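Long-range contacts in isoflavone reductase (Medicago sativa, PDB 2GAS), which catalyses the NADPH-dependent reduction of 2'-hydroxyisoflavones to chiral isoflavanones, giving the penultimate intermediate in the synthesis of the phytoalexin (-)-medicarpin: residues S244-I252 and L263-K272; I178-V189 and I214-E225. One frame throughout, in Å; residues are numbered along the deposited sequence.

How the contacts relate
Both contacts lie in the part of the chain that follows the five-stranded parallel NADP(H)-binding Rossmann sheet, on the same side of the molecule's centre, with their own centres about 15 Å apart. Contact 2 closes before contact 1 opens; strand 239-243, which pairs with strand 175-179 of contact 2, leads directly into helix 245-254 of contact 1. Contact 2 joins strands 185-189 and 220-222 of a small mixed sheet, whereas contact 1 is a pair of helices. The two meet where helix 259-271 passes residues 178-189: Gln269 probably hydrogen-bonds to Tyr188, and the side chain of Ile271 touches that of Leu179. The helix pair thus packs on the small sheet through helix 259-271 and is tied to residues 178-189 by strand 239-243.

Contact 1: S244-I252 and L263-K272; sequences SEEQVLKDI and LALYHSQQIK
An antiparallel helical hairpin brings helix 245-252 against helix 263-271; the axes of these segments approach to 9.9 Å, at 155° between their N-to-C directions, and His267 fits as a knob into the hole made by Glu245, Val248, Leu249 and Ile252. CD2 of Leu249 lies over one face of the imidazole, 3.9 Å from the ring centroid, a CH-pi contact displaced toward the rim. At the ring's edge comes Glu245, whose extended chain, with CG swung opposite the backbone N (chi1 -179°), carries OE1 to 3.0 Å from CE1 of His267. The carboxylate is turned 39° from the ring plane, and no hydrogen bond joins the two residues; ND1 of His267 is buried without a partner. OE1 of Glu245 is also 4.4 Å from NZ of Lys272, too far for a salt bridge but near enough that the opposite charges may attract. Replacing Glu245 with an alanine would probably take the carboxylate from the edge of the His267 ring and this nearby negative charge from Lys272. Farther along, CG1 of Ile252 packs 3.6 Å from CB of Leu263, while CD1 of Ile252 reaches CA of Ala264 at 3.6 Å. At the start of the first helix, Ser244 and Gln247 form a capping box. Around the pair, Leu179 of strand 175-179 is touched by both Val248 and Ile271, bridging the two helices from the sheet side, and Ala264 rests on Val126 of helix 126-143.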
loop_
_atom_site.group_PDB
_atom_site.type_symbol
_atom_site.label_atom_id
_atom_site.label_comp_id
_atom_site.label_asym_id
_atom_site.label_seq_id
_atom_site.Cartn_x
_atom_site.Cartn_y
_atom_site.Cartn_z
ATOM N N SER A 244 7.818 22.813 -14.303
ATOM C CA SER A 244 6.958 23.562 -13.389
ATOM C C SER A 244 5.609 22.894 -13.156
ATOM O O SER A 244 5.094 22.188 -14.024
ATOM C CB SER A 244 6.718 24.970 -13.937
ATOM O OG SER A 244 5.852 24.916 -15.056
ATOM N N GLU A 245 5.034 23.134 -11.982
ATOM C CA GLU A 245 3.739 22.557 -11.648
ATOM C C GLU A 245 2.688 22.926 -12.686
ATOM O O GLU A 245 1.894 22.085 -13.088
ATOM C CB GLU A 245 3.262 23.029 -10.275
ATOM C CG GLU A 245 1.924 22.411 -9.888
ATOM C CD GLU A 245 1.445 22.819 -8.512
ATOM O OE1 GLU A 245 0.461 22.219 -8.031
ATOM O OE2 GLU A 245 2.039 23.737 -7.909
ATOM N N GLU A 246 2.677 24.186 -13.115
ATOM C CA GLU A 246 1.700 24.622 -14.106
ATOM C C GLU A 246 1.769 23.761 -15.357
ATOM O O GLU A 246 0.744 23.395 -15.928
ATOM C CB GLU A 246 1.927 26.082 -14.504
ATOM C CG GLU A 246 1.759 27.098 -13.391
ATOM C CD GLU A 246 2.855 27.019 -12.351
ATOM O OE1 GLU A 246 4.038 26.888 -12.737
ATOM O OE2 GLU A 246 2.537 27.103 -11.144
ATOM N N GLN A 247 2.987 23.445 -15.789
ATOM C CA GLN A 247 3.173 22.632 -16.981
ATOM C C GLN A 247 2.735 21.188 -16.722
ATOM O O GLN A 247 2.177 20.529 -17.600
ATOM C CB GLN A 247 4.639 22.712 -17.435
ATOM C CG GLN A 247 5.033 24.125 -17.927
ATOM C CD GLN A 247 6.534 24.332 -18.103
ATOM O OE1 GLN A 247 7.307 24.232 -17.146
ATOM N NE2 GLN A 247 6.951 24.642 -19.331
ATOM N N VAL A 248 2.964 20.703 -15.507
ATOM C CA VAL A 248 2.559 19.347 -15.158
ATOM C C VAL A 248 1.036 19.232 -15.171
ATOM O O VAL A 248 0.482 18.281 -15.719
ATOM C CB VAL A 248 3.077 18.954 -13.757
ATOM C CG1 VAL A 248 2.451 17.634 -13.315
ATOM C CG2 VAL A 248 4.597 18.840 -13.783
ATOM N N LEU A 249 0.361 20.205 -14.569
ATOM C CA LEU A 249 -1.097 20.204 -14.517
ATOM C C LEU A 249 -1.717 20.230 -15.911
ATOM O O LEU A 249 -2.719 19.560 -16.169
ATOM C CB LEU A 249 -1.597 21.396 -13.693
ATOM C CG LEU A 249 -1.201 21.390 -12.210
ATOM C CD1 LEU A 249 -1.645 22.688 -11.550
ATOM C CD2 LEU A 249 -1.842 20.200 -11.512
ATOM N N LYS A 250 -1.118 20.997 -16.817
ATOM C CA LYS A 250 -1.622 21.079 -18.179
ATOM C C LYS A 250 -1.445 19.724 -18.861
ATOM O O LYS A 250 -2.317 19.268 -19.598
ATOM C CB LYS A 250 -0.874 22.173 -18.953
ATOM C CG LYS A 250 -1.404 22.423 -20.355
ATOM C CD LYS A 250 -0.701 21.563 -21.391
ATOM C CE LYS A 250 0.671 22.122 -21.737
ATOM N NZ LYS A 250 0.579 23.503 -22.295
ATOM N N ASP A 251 -0.313 19.080 -18.592
ATOM C CA ASP A 251 -0.003 17.774 -19.160
ATOM C C ASP A 251 -1.056 16.746 -18.734
ATOM O O ASP A 251 -1.482 15.905 -19.527
ATOM C CB ASP A 251 1.377 17.322 -18.680
ATOM C CG ASP A 251 1.877 16.095 -19.411
ATOM O OD1 ASP A 251 1.068 15.175 -19.657
ATOM O OD2 ASP A 251 3.084 16.044 -19.728
ATOM N N ILE A 252 -1.467 16.820 -17.473
ATOM C CA ILE A 252 -2.467 15.902 -16.936
ATOM C C ILE A 252 -3.812 16.064 -17.650
ATOM O O ILE A 252 -4.432 15.077 -18.058
ATOM C CB ILE A 252 -2.647 16.130 -15.413
ATOM C CG1 ILE A 252 -1.385 15.673 -14.678
ATOM C CG2 ILE A 252 -3.869 15.378 -14.899
ATOM C CD1 ILE A 252 -1.348 16.041 -13.213
ATOM N N LEU A 263 0.369 10.629 -13.967
ATOM C CA LEU A 263 0.965 11.938 -13.721
ATOM C C LEU A 263 0.348 12.618 -12.511
ATOM O O LEU A 263 1.041 13.304 -11.759
ATOM C CB LEU A 263 0.804 12.851 -14.939
ATOM C CG LEU A 263 1.973 12.963 -15.915
ATOM C CD1 LEU A 263 1.689 14.110 -16.874
ATOM C CD2 LEU A 263 3.274 13.219 -15.162
ATOM N N ALA A 264 -0.958 12.446 -12.325
ATOM C CA ALA A 264 -1.630 13.058 -11.182
ATOM C C ALA A 264 -1.111 12.414 -9.895
ATOM O O ALA A 264 -0.948 13.080 -8.879
ATOM C CB ALA A 264 -3.141 12.879 -11.296
ATOM N N LEU A 265 -0.854 11.110 -9.949
ATOM C CA LEU A 265 -0.327 10.403 -8.787
ATOM C C LEU A 265 1.052 10.974 -8.436
ATOM O O LEU A 265 1.323 11.284 -7.276
ATOM C CB LEU A 265 -0.223 8.902 -9.091
ATOM C CG LEU A 265 0.240 7.987 -7.956
ATOM C CD1 LEU A 265 -0.679 8.126 -6.753
ATOM C CD2 LEU A 265 0.246 6.550 -8.453
ATOM N N TYR A 266 1.911 11.126 -9.444
ATOM C CA TYR A 266 3.255 11.674 -9.245
ATOM C C TYR A 266 3.187 13.128 -8.776
ATOM O O TYR A 266 3.980 13.555 -7.947
ATOM C CB TYR A 266 4.056 11.617 -10.547
ATOM C CG TYR A 266 4.358 10.230 -11.057
ATOM C CD1 TYR A 266 4.587 10.014 -12.414
ATOM C CD2 TYR A 266 4.432 9.136 -10.193
ATOM C CE1 TYR A 266 4.880 8.752 -12.905
ATOM C CE2 TYR A 266 4.728 7.856 -10.680
ATOM C CZ TYR A 266 4.947 7.678 -12.037
ATOM O OH TYR A 266 5.218 6.428 -12.548
ATOM N N HIS A 267 2.249 13.890 -9.330
ATOM C CA HIS A 267 2.076 15.290 -8.942
ATOM C C HIS A 267 1.837 15.392 -7.432
ATOM O O HIS A 267 2.461 16.190 -6.735
ATOM C CB HIS A 267 0.891 15.897 -9.709
ATOM C CG HIS A 267 0.384 17.186 -9.137
ATOM N ND1 HIS A 267 1.015 18.397 -9.331
ATOM C CD2 HIS A 267 -0.700 17.447 -8.368
ATOM C CE1 HIS A 267 0.341 19.347 -8.704
ATOM N NE2 HIS A 267 -0.704 18.798 -8.113
ATOM N N SER A 268 0.929 14.571 -6.925
ATOM C CA SER A 268 0.612 14.573 -5.509
ATOM C C SER A 268 1.802 14.130 -4.656
ATOM O O SER A 268 2.057 14.687 -3.594
ATOM C CB SER A 268 -0.586 13.647 -5.255
ATOM O OG SER A 268 -0.858 13.528 -3.869
ATOM N N GLN A 269 2.545 13.140 -5.141
ATOM C CA GLN A 269 3.681 12.598 -4.396
ATOM C C GLN A 269 4.966 13.419 -4.530
ATOM O O GLN A 269 5.712 13.576 -3.565
ATOM C CB GLN A 269 3.931 11.150 -4.859
ATOM C CG GLN A 269 4.825 10.281 -3.955
ATOM C CD GLN A 269 6.274 10.198 -4.436
ATOM O OE1 GLN A 269 6.556 10.366 -5.626
ATOM N NE2 GLN A 269 7.194 9.910 -3.515
ATOM N N GLN A 270 5.197 13.962 -5.720
ATOM C CA GLN A 270 6.412 14.720 -6.012
ATOM C C GLN A 270 6.349 16.230 -5.819
ATOM O O GLN A 270 7.353 16.849 -5.460
ATOM C CB GLN A 270 6.849 14.429 -7.450
ATOM C CG GLN A 270 7.194 12.964 -7.732
ATOM C CD GLN A 270 8.659 12.650 -7.492
ATOM O OE1 GLN A 270 9.542 13.301 -8.054
ATOM N NE2 GLN A 270 8.926 11.642 -6.666
ATOM N N ILE A 271 5.185 16.822 -6.074
ATOM C CA ILE A 271 5.020 18.269 -5.950
ATOM C C ILE A 271 4.256 18.703 -4.710
ATOM O O ILE A 271 4.720 19.558 -3.955
ATOM C CB ILE A 271 4.310 18.857 -7.203
ATOM C CG1 ILE A 271 5.213 18.693 -8.419
ATOM C CG2 ILE A 271 4.003 20.340 -7.001
ATOM C CD1 ILE A 271 6.573 19.217 -8.166
ATOM N N LYS A 272 3.086 18.119 -4.488
ATOM C CA LYS A 272 2.292 18.506 -3.332
ATOM C C LYS A 272 2.859 17.952 -2.033
ATOM O O LYS A 272 2.545 18.457 -0.956
ATOM C CB LYS A 272 0.838 18.053 -3.501
ATOM C CG LYS A 272 0.141 18.592 -4.750
ATOM C CD LYS A 272 0.146 20.117 -4.806
ATOM C CE LYS A 272 -0.709 20.717 -3.701
ATOM N NZ LYS A 272 -0.877 22.196 -3.867
#

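Contact 2: I178-V189 and I214-E225; sequences ILGDGNVKGAYV and IRLPKNYLTQNE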
loop_
_atom_site.group_PDB
_atom_site.type_symbol
_atom_site.label_atom_id
_atom_site.label_comp_id
_atom_site.label_asym_id
_atom_site.label_seq_id
_atom_site.Cartn_x
_atom_site.Cartn_y
_atom_site.Cartn_z
ATOM N N ILE A 178 12.220 15.756 -13.719
ATOM C CA ILE A 178 11.787 15.973 -12.349
ATOM C C ILE A 178 10.571 16.889 -12.323
ATOM O O ILE A 178 10.551 17.921 -12.996
ATOM C CB ILE A 178 12.916 16.625 -11.495
ATOM C CG1 ILE A 178 14.167 15.740 -11.503
ATOM C CG2 ILE A 178 12.440 16.854 -10.071
ATOM C CD1 ILE A 178 15.162 16.104 -12.596
ATOM N N LEU A 179 9.549 16.495 -11.567
ATOM C CA LEU A 179 8.355 17.314 -11.442
ATOM C C LEU A 179 8.619 18.333 -10.343
ATOM O O LEU A 179 8.976 17.970 -9.223
ATOM C CB LEU A 179 7.147 16.449 -11.079
ATOM C CG LEU A 179 6.907 15.255 -12.000
ATOM C CD1 LEU A 179 5.599 14.603 -11.590
ATOM C CD2 LEU A 179 6.857 15.689 -13.459
ATOM N N GLY A 180 8.446 19.608 -10.661
ATOM C CA GLY A 180 8.705 20.639 -9.674
ATOM C C GLY A 180 10.197 20.783 -9.463
ATOM O O GLY A 180 10.977 20.325 -10.299
ATOM N N ASP A 181 10.609 21.385 -8.348
ATOM C CA ASP A 181 12.040 21.584 -8.113
ATOM C C ASP A 181 12.806 20.374 -7.586
ATOM O O ASP A 181 14.034 20.403 -7.503
ATOM C CB ASP A 181 12.284 22.796 -7.198
ATOM C CG ASP A 181 11.836 22.574 -5.767
ATOM O OD1 ASP A 181 12.117 23.458 -4.928
ATOM O OD2 ASP A 181 11.210 21.538 -5.465
ATOM N N GLY A 182 12.086 19.309 -7.241
ATOM C CA GLY A 182 12.736 18.107 -6.750
ATOM C C GLY A 182 13.160 18.135 -5.294
ATOM O O GLY A 182 13.903 17.261 -4.854
ATOM N N ASN A 183 12.697 19.126 -4.536
ATOM C CA ASN A 183 13.071 19.224 -3.126
ATOM C C ASN A 183 11.917 18.919 -2.172
ATOM O O ASN A 183 11.861 19.444 -1.056
ATOM C CB ASN A 183 13.640 20.618 -2.831
ATOM C CG ASN A 183 14.897 20.914 -3.634
ATOM O OD1 ASN A 183 15.856 20.146 -3.603
ATOM N ND2 ASN A 183 14.895 22.027 -4.360
ATOM N N VAL A 184 11.010 18.051 -2.612
ATOM C CA VAL A 184 9.856 17.660 -1.810
ATOM C C VAL A 184 10.028 16.215 -1.352
ATOM O O VAL A 184 10.183 15.311 -2.168
ATOM C CB VAL A 184 8.557 17.778 -2.630
ATOM C CG1 VAL A 184 7.373 17.324 -1.796
ATOM C CG2 VAL A 184 8.368 19.221 -3.094
ATOM N N LYS A 185 10.003 16.009 -0.042
ATOM C CA LYS A 185 10.181 14.675 0.515
ATOM C C LYS A 185 9.115 13.661 0.113
ATOM O O LYS A 185 7.923 13.968 0.063
ATOM C CB LYS A 185 10.241 14.750 2.044
ATOM C CG LYS A 185 11.506 15.385 2.604
ATOM C CD LYS A 185 12.693 14.445 2.517
ATOM C CE LYS A 185 13.917 15.047 3.205
ATOM N NZ LYS A 185 15.084 14.124 3.210
ATOM N N GLY A 186 9.576 12.448 -0.176
ATOM C CA GLY A 186 8.695 11.345 -0.522
ATOM C C GLY A 186 9.062 10.234 0.446
ATOM O O GLY A 186 10.165 10.254 0.990
ATOM N N ALA A 187 8.161 9.280 0.677
ATOM C CA ALA A 187 8.437 8.169 1.597
ATOM C C ALA A 187 8.348 6.852 0.831
ATOM O O ALA A 187 7.317 6.550 0.234
ATOM C CB ALA A 187 7.435 8.187 2.755
ATOM N N TYR A 188 9.435 6.079 0.845
ATOM C CA TYR A 188 9.502 4.810 0.126
ATOM C C TYR A 188 9.663 3.597 1.035
ATOM O O TYR A 188 10.347 3.658 2.052
ATOM C CB TYR A 188 10.663 4.841 -0.873
ATOM C CG TYR A 188 10.585 5.990 -1.844
ATOM C CD1 TYR A 188 11.161 7.224 -1.538
ATOM C CD2 TYR A 188 9.897 5.863 -3.048
ATOM C CE1 TYR A 188 11.051 8.306 -2.408
ATOM C CE2 TYR A 188 9.777 6.943 -3.927
ATOM C CZ TYR A 188 10.356 8.158 -3.598
ATOM O OH TYR A 188 10.229 9.235 -4.457
ATOM N N VAL A 189 9.044 2.489 0.642
ATOM C CA VAL A 189 9.100 1.257 1.421
ATOM C C VAL A 189 8.880 0.063 0.494
ATOM O O VAL A 189 8.080 0.138 -0.443
ATOM C CB VAL A 189 8.019 1.280 2.544
ATOM C CG1 VAL A 189 6.629 1.409 1.931
ATOM C CG2 VAL A 189 8.108 0.029 3.401
ATOM N N ILE A 214 3.854 5.086 7.479
ATOM C CA ILE A 214 5.197 4.580 7.245
ATOM C C ILE A 214 6.036 5.650 6.547
ATOM O O ILE A 214 5.869 5.906 5.356
ATOM C CB ILE A 214 5.188 3.312 6.351
ATOM C CG1 ILE A 214 4.171 2.293 6.874
ATOM C CG2 ILE A 214 6.591 2.703 6.301
ATOM C CD1 ILE A 214 4.521 1.684 8.193
ATOM N N ARG A 215 6.903 6.308 7.308
ATOM C CA ARG A 215 7.820 7.313 6.774
ATOM C C ARG A 215 9.143 6.927 7.429
ATOM O O ARG A 215 9.466 7.412 8.509
ATOM C CB ARG A 215 7.430 8.737 7.199
ATOM C CG ARG A 215 6.399 9.433 6.310
ATOM C CD ARG A 215 5.005 9.407 6.913
ATOM N NE ARG A 215 4.912 10.084 8.210
ATOM C CZ ARG A 215 4.636 11.377 8.386
ATOM N NH1 ARG A 215 4.424 12.175 7.347
ATOM N NH2 ARG A 215 4.531 11.866 9.615
ATOM N N LEU A 216 9.887 6.036 6.780
ATOM C CA LEU A 216 11.157 5.547 7.319
ATOM C C LEU A 216 12.298 6.538 7.058
ATOM O O LEU A 216 12.558 6.926 5.925
ATOM C CB LEU A 216 11.455 4.174 6.714
ATOM C CG LEU A 216 10.281 3.187 6.834
ATOM C CD1 LEU A 216 10.519 1.981 5.949
ATOM C CD2 LEU A 216 10.096 2.766 8.288
ATOM N N PRO A 217 13.005 6.950 8.122
ATOM C CA PRO A 217 14.115 7.905 8.050
ATOM C C PRO A 217 15.051 7.849 6.843
ATOM O O PRO A 217 15.200 8.841 6.133
ATOM C CB PRO A 217 14.842 7.672 9.371
ATOM C CG PRO A 217 13.702 7.408 10.297
ATOM C CD PRO A 217 12.860 6.429 9.493
ATOM N N LYS A 218 15.680 6.705 6.605
ATOM C CA LYS A 218 16.611 6.594 5.488
ATOM C C LYS A 218 15.939 6.513 4.125
ATOM O O LYS A 218 16.615 6.566 3.095
ATOM C CB LYS A 218 17.533 5.387 5.683
ATOM C CG LYS A 218 18.553 5.588 6.798
ATOM C CD LYS A 218 19.454 4.372 6.978
ATOM C CE LYS A 218 18.674 3.176 7.502
ATOM N NZ LYS A 218 19.553 1.991 7.733
ATOM N N ASN A 219 14.612 6.396 4.124
ATOM C CA ASN A 219 13.843 6.306 2.882
ATOM C C ASN A 219 12.956 7.526 2.674
ATOM O O ASN A 219 12.109 7.536 1.783
ATOM C CB ASN A 219 12.973 5.045 2.883
ATOM C CG ASN A 219 13.793 3.771 2.844
ATOM O OD1 ASN A 219 15.023 3.809 2.828
ATOM N ND2 ASN A 219 13.112 2.630 2.826
ATOM N N TYR A 220 13.150 8.543 3.508
ATOM C CA TYR A 220 12.385 9.784 3.419
ATOM C C TYR A 220 13.309 10.664 2.589
ATOM O O TYR A 220 14.230 11.288 3.120
ATOM C CB TYR A 220 12.189 10.355 4.822
ATOM C CG TYR A 220 11.138 11.433 4.922
ATOM C CD1 TYR A 220 9.816 11.175 4.566
ATOM C CD2 TYR A 220 11.461 12.704 5.397
ATOM C CE1 TYR A 220 8.838 12.158 4.683
ATOM C CE2 TYR A 220 10.487 13.696 5.518
ATOM C CZ TYR A 220 9.180 13.413 5.159
ATOM O OH TYR A 220 8.211 14.383 5.282
ATOM N N LEU A 221 13.054 10.710 1.285
ATOM C CA LEU A 221 13.928 11.427 0.365
ATOM C C LEU A 221 13.227 12.262 -0.689
ATOM O O LEU A 221 12.172 11.886 -1.192
ATOM C CB LEU A 221 14.804 10.406 -0.363
ATOM C CG LEU A 221 15.590 9.403 0.484
ATOM C CD1 LEU A 221 15.969 8.197 -0.365
ATOM C CD2 LEU A 221 16.821 10.079 1.061
ATOM N N THR A 222 13.832 13.394 -1.037
ATOM C CA THR A 222 13.283 14.249 -2.085
ATOM C C THR A 222 13.693 13.601 -3.406
ATOM O O THR A 222 14.587 12.754 -3.429
ATOM C CB THR A 222 13.889 15.659 -2.036
ATOM O OG1 THR A 222 15.283 15.586 -2.367
ATOM C CG2 THR A 222 13.734 16.255 -0.646
ATOM N N GLN A 223 13.061 13.989 -4.509
ATOM C CA GLN A 223 13.428 13.392 -5.787
ATOM C C GLN A 223 14.891 13.699 -6.121
ATOM O O GLN A 223 15.592 12.875 -6.711
ATOM C CB GLN A 223 12.506 13.894 -6.904
ATOM C CG GLN A 223 12.765 13.225 -8.249
ATOM C CD GLN A 223 12.374 11.754 -8.275
ATOM O OE1 GLN A 223 12.206 11.114 -7.230
ATOM N NE2 GLN A 223 12.239 11.209 -9.481
ATOM N N ASN A 224 15.359 14.883 -5.738
ATOM C CA ASN A 224 16.751 15.253 -5.995
ATOM C C ASN A 224 17.673 14.325 -5.210
ATOM O O ASN A 224 18.738 13.937 -5.696
ATOM C CB ASN A 224 17.008 16.710 -5.588
ATOM C CG ASN A 224 16.461 17.708 -6.598
ATOM O OD1 ASN A 224 16.288 18.893 -6.291
ATOM N ND2 ASN A 224 16.199 17.240 -7.809
ATOM N N GLU A 225 17.272 13.980 -3.988
ATOM C CA GLU A 225 18.068 13.083 -3.154
ATOM C C GLU A 225 18.062 11.665 -3.728
ATOM O O GLU A 225 19.075 10.972 -3.690
ATOM C CB GLU A 225 17.540 13.098 -1.717
ATOM C CG GLU A 225 17.880 14.391 -0.980
ATOM C CD GLU A 225 17.179 14.531 0.358
ATOM O OE1 GLU A 225 17.671 15.308 1.205
ATOM O OE2 GLU A 225 16.135 13.881 0.566
HETATM O O HOH W 1 16.479 17.922 -2.265
HETATM O O HOH W 2 10.802 15.984 -4.777
HETATM O O HOH W 3 9.307 5.139 4.032
HETATM O O HOH W 4 10.844 11.629 -3.637
HETATM O O HOH W 5 11.625 8.231 -7.267
#
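The Tyr220 ring has Lys185 over one face, CB standing 3.8 Å from its centroid in a CH-pi contact, while CB of Ala187 lies at its edge. The Tyr188 ring receives the carbonyl oxygens of Asn219 and Leu221 at its edge, near its plane; a water there links its OH to Leu221 O. Between these aromatics, strands 185-189 and 220-222 run antiparallel. Gly186 and Leu221 form a hydrogen-bonded pair, Gly186 N to Leu221 O at 2.8 Å and Leu221 N to Gly186 O at 2.9 Å, and a side chain on Gly186 would be crowded by the Tyr188 hydroxyl. Asn219 exchanges bonds with the backbone of Tyr188: its backbone O accepts from Tyr188 N, and its ND2 gives to Tyr188 O at 3.0 Å from above the carbonyl plane. The side-chain amide is also tied through OD1 to Ala299 N. Having crossed the Tyr220 face, the Lys185 chain, bent at chi2 (-75°), brings NZ to 2.9 Å from Glu225 OE2 in a salt bridge that uses the syn lone pair of OE2, and to 3.0 Å from Tyr220 O. From the anti side the same OE2 takes Thr222 N at 2.8 Å, and Thr222 OG1 accepts from Glu225 N, completing a capping box at the start of helix 223-234. Asn224 N, near that helix start, bonds to Gly182 O at 2.9 Å. Two donors thus grip one carboxylate oxygen, probably favouring the ionised form of Glu225 and coupling the helix's first turn to strand 185-189, the middle strand of the small sheet.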